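Local coordinates for Glyoxalase/bleomycin resistance protein/dioxygenase (Catenulispora acidiphila, PDB 4N04) that belongs to the vicinal oxygen chelate (glyoxalase/bleomycin resistance/dioxygenase) superfamily and may act as a dioxygenase, though its substrate is not established, at residues A[14-17]-A[18-21]; A[35-38]-A[39-42]. The protein carries 1 engineered substitution. One frame throughout, in Å; residues are numbered along the deposited sequence.

Contact 1: residues A[14-17]-A[18-21]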
loop_
_atom_site.group_PDB
_atom_site.type_symbol
_atom_site.label_atom_id
_atom_site.label_comp_id
_atom_site.label_asym_id
_atom_site.label_seq_id
_atom_site.Cartn_x
_atom_site.Cartn_y
_atom_site.Cartn_z
ATOM N N VAL A 14 7.498 -8.670 -3.967
ATOM C CA VAL A 14 6.421 -9.159 -4.829
ATOM C C VAL A 14 6.852 -10.279 -5.799
ATOM O O VAL A 14 8.046 -10.494 -6.042
ATOM C CB VAL A 14 5.750 -8.006 -5.619
ATOM C CG1 VAL A 14 5.340 -6.866 -4.668
ATOM C CG2 VAL A 14 6.676 -7.500 -6.712
ATOM N N GLY A 15 5.858 -10.989 -6.325
ATOM C CA GLY A 15 6.089 -12.041 -7.305
ATOM C C GLY A 15 6.219 -11.494 -8.718
ATOM O O GLY A 15 7.319 -11.258 -9.199
ATOM N N ASP A 16 5.107 -11.294 -9.439
ATOM C CA ASP A 16 5.140 -10.628 -10.736
ATOM C C ASP A 16 5.177 -9.119 -10.547
ATOM O O ASP A 16 4.252 -8.541 -9.981
ATOM C CB ASP A 16 3.935 -11.034 -11.588
ATOM C CG ASP A 16 3.675 -10.067 -12.742
ATOM O OD1 ASP A 16 4.622 -9.445 -13.282
ATOM O OD2 ASP A 16 2.500 -9.925 -13.120
ATOM N N PHE A 17 6.234 -8.476 -11.037
ATOM C CA PHE A 17 6.375 -7.040 -10.846
ATOM C C PHE A 17 5.239 -6.243 -11.501
ATOM O O PHE A 17 4.633 -5.383 -10.857
ATOM C CB PHE A 17 7.732 -6.557 -11.335
ATOM C CG PHE A 17 7.956 -5.088 -11.132
ATOM C CD1 PHE A 17 8.343 -4.596 -9.896
ATOM C CD2 PHE A 17 7.779 -4.194 -12.175
ATOM C CE1 PHE A 17 8.558 -3.234 -9.706
ATOM C CE2 PHE A 17 7.994 -2.833 -11.991
ATOM C CZ PHE A 17 8.384 -2.355 -10.753
ATOM N N GLY A 18 4.942 -6.538 -12.764
ATOM C CA GLY A 18 3.876 -5.854 -13.477
ATOM C C GLY A 18 2.520 -5.856 -12.787
ATOM O O GLY A 18 1.865 -4.815 -12.689
ATOM N N ALA A 19 2.089 -7.020 -12.298
ATOM C CA ALA A 19 0.814 -7.106 -11.582
ATOM C C ALA A 19 0.853 -6.243 -10.327
ATOM O O ALA A 19 -0.093 -5.514 -10.018
ATOM C CB ALA A 19 0.491 -8.535 -11.224
ATOM N N ALA A 20 1.967 -6.317 -9.613
ATOM C CA ALA A 20 2.108 -5.590 -8.359
ATOM C C ALA A 20 2.131 -4.079 -8.596
ATOM O O ALA A 20 1.487 -3.313 -7.870
ATOM C CB ALA A 20 3.364 -6.052 -7.602
ATOM N N LEU A 21 2.879 -3.653 -9.607
ATOM C CA LEU A 21 2.971 -2.241 -9.933
ATOM C C LEU A 21 1.592 -1.689 -10.284
ATOM O O LEU A 21 1.216 -0.609 -9.819
ATOM C CB LEU A 21 3.947 -2.028 -11.088
ATOM C CG LEU A 21 4.069 -0.624 -11.681
ATOM C CD1 LEU A 21 4.412 0.404 -10.619
ATOM C CD2 LEU A 21 5.137 -0.637 -12.769
#
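Phe17 O receives the N-H of Leu21 at 2.8 Å, nearly head-on to the carbonyl, in a straight i to i+4 helix bond with an N-H...O angle of 165°. One residue earlier, Ala20 N reaches Asp16 O at 3.2 Å, arriving tilted from the carbonyl plane. Asp16 is the N-cap of helix 17-28. With chi1 at 162° its CG lies opposite the backbone N, which turns the carboxylate back over the first helical turn. There Asp16 OD2 accepts a weak, bent bond from Ala19 N at 3.0 Å, while Asp16 OD1 lies 3.0 Å from Gly18 N. Aspartate suits this place because its short chain can bring a carboxylate oxygen to an amide N-H of the first turn. On the buried side, Val14 straddles the Ala20 methyl, CG1 coming to 3.6 Å of Ala20 CB, and so small an alanine lets the helix start lie close to the end of strand 8-14. Leu21 sends CD2 to 3.7 Å from CE2 of the Phe17 ring, and both side chains turn toward strand 40-46, where Phe17 meets Ala41 and Leu21 meets Trp43. The Asp16 carboxylate, sitting at the positive end of the helix dipole, would be expected to favour its charged form and to steady the first turn.

Contact 2: residues A[35-38]-A[39-42]; sequences YPHE and TEAV
His37 CG sits between its own backbone N and carbonyl carbon (chi1 68°), and the second torsion swings the imidazole across the turn so that one face meets Glu40. Glu40 CB lies 3.7 Å from the ring centroid, 19° off the normal, a CH-pi contact displaced toward the rim. The Glu40 chain then runs on extended, crossing the histidine at about a right angle, and its carboxylate plane stands 85° from the ring. Glu40 OE1 comes to 3.1 Å from His37 NE2, and Glu40 OE2 is hydrogen-bonded to the amine nitrogen of a bound 2-[N-cyclohexylamino]ethane sulfonic acid, probably from the crystallisation liquor. Thr39 OG1 meets the same ring at its edge, in plane. The backbone beneath forms a type I beta turn from His37 to Glu40, the tight reversal of the hairpin that joins strand 34-37 to strand 40-46 in the first four-stranded sheet. Pro36, where the chain turns a corner, lays its ring across Val42, CG to CG2 3.6 Å; a rigid proline fits such a bend, and branched valine gives it an apolar surface. Tyr35 CA approaches Glu40 O at 3.4 Å in a CA-H...O contact. Tyr35 CE1 lies 4.1 Å from Ala41 CB, and Phe17 of helix 17-28 also packs on Ala41.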
loop_
_atom_site.group_PDB
_atom_site.type_symbol
_atom_site.label_atom_id
_atom_site.label_comp_id
_atom_site.label_asym_id
_atom_site.label_seq_id
_atom_site.Cartn_x
_atom_site.Cartn_y
_atom_site.Cartn_z
ATOM N N TYR A 35 11.978 4.681 -10.289
ATOM C CA TYR A 35 12.367 3.273 -10.362
ATOM C C TYR A 35 13.872 3.108 -10.174
ATOM O O TYR A 35 14.636 3.347 -11.095
ATOM C CB TYR A 35 11.984 2.650 -11.705
ATOM C CG TYR A 35 10.524 2.716 -12.063
ATOM C CD1 TYR A 35 9.733 1.578 -12.038
ATOM C CD2 TYR A 35 9.939 3.912 -12.440
ATOM C CE1 TYR A 35 8.395 1.630 -12.374
ATOM C CE2 TYR A 35 8.602 3.980 -12.774
ATOM C CZ TYR A 35 7.834 2.838 -12.746
ATOM O OH TYR A 35 6.502 2.918 -13.087
ATOM N N PRO A 36 14.300 2.689 -8.978
ATOM C CA PRO A 36 15.705 2.338 -8.740
ATOM C C PRO A 36 16.240 1.354 -9.784
ATOM O O PRO A 36 17.380 1.495 -10.204
ATOM C CB PRO A 36 15.666 1.675 -7.366
ATOM C CG PRO A 36 14.501 2.299 -6.694
ATOM C CD PRO A 36 13.479 2.546 -7.764
ATOM N N HIS A 37 15.441 0.367 -10.181
ATOM C CA HIS A 37 15.772 -0.454 -11.340
ATOM C C HIS A 37 14.502 -0.964 -12.014
ATOM O O HIS A 37 13.426 -0.426 -11.776
ATOM C CB HIS A 37 16.747 -1.585 -10.995
ATOM C CG HIS A 37 16.177 -2.641 -10.103
ATOM N ND1 HIS A 37 15.374 -3.658 -10.571
ATOM C CD2 HIS A 37 16.319 -2.855 -8.775
ATOM C CE1 HIS A 37 15.032 -4.446 -9.567
ATOM N NE2 HIS A 37 15.593 -3.982 -8.464
ATOM N N GLU A 38 14.612 -1.980 -12.860
ATOM C CA GLU A 38 13.457 -2.376 -13.659
ATOM C C GLU A 38 12.369 -3.124 -12.901
ATOM O O GLU A 38 11.197 -3.014 -13.247
ATOM C CB GLU A 38 13.866 -3.171 -14.888
ATOM C CG GLU A 38 13.056 -2.753 -16.096
ATOM C CD GLU A 38 13.031 -3.795 -17.187
ATOM O OE1 GLU A 38 13.250 -4.989 -16.869
ATOM O OE2 GLU A 38 12.784 -3.413 -18.356
ATOM N N THR A 39 12.744 -3.895 -11.887
ATOM C CA THR A 39 11.735 -4.549 -11.066
ATOM C C THR A 39 11.668 -3.969 -9.641
ATOM O O THR A 39 11.543 -4.697 -8.658
ATOM C CB THR A 39 11.899 -6.077 -11.077
ATOM O OG1 THR A 39 13.246 -6.417 -10.743
ATOM C CG2 THR A 39 11.584 -6.618 -12.465
ATOM N N GLU A 40 11.719 -2.641 -9.564
ATOM C CA GLU A 40 11.653 -1.914 -8.307
ATOM C C GLU A 40 11.008 -0.560 -8.495
ATOM O O GLU A 40 11.409 0.219 -9.352
ATOM C CB GLU A 40 13.043 -1.703 -7.738
ATOM C CG GLU A 40 13.245 -2.390 -6.435
ATOM C CD GLU A 40 14.398 -1.825 -5.644
ATOM O OE1 GLU A 40 15.533 -2.328 -5.808
ATOM O OE2 GLU A 40 14.156 -0.880 -4.859
ATOM N N ALA A 41 10.010 -0.274 -7.673
ATOM C CA ALA A 41 9.304 0.988 -7.752
ATOM C C ALA A 41 9.143 1.564 -6.350
ATOM O O ALA A 41 8.784 0.848 -5.412
ATOM C CB ALA A 41 7.953 0.783 -8.411
ATOM N N VAL A 42 9.418 2.856 -6.223
ATOM C CA VAL A 42 9.348 3.580 -4.966
ATOM C C VAL A 42 8.282 4.671 -5.048
ATOM O O VAL A 42 8.248 5.435 -6.010
ATOM C CB VAL A 42 10.688 4.270 -4.670
ATOM C CG1 VAL A 42 10.611 5.095 -3.399
ATOM C CG2 VAL A 42 11.805 3.255 -4.590
#

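From the N terminus, strand 8-14 leads into contact 1, where the loop after it closes onto the first turn of helix 17-28. The chain then follows the helix and returns through strand 34-37 to contact 2, which closes the hairpin with strand 40-46. The contacts therefore stand in series, neither nested nor crossed, with centres 11 Å apart. They nevertheless touch: Phe17 CE1 packs 3.2 Å from Glu40 N, and Leu21 CD2 lies 3.8 Å from Tyr35 OH. Aromatic and aliphatic groups from the helix start thus bear on the hairpin, joining helix 17-28 to the sheet that contains strands 34-37 and 40-46.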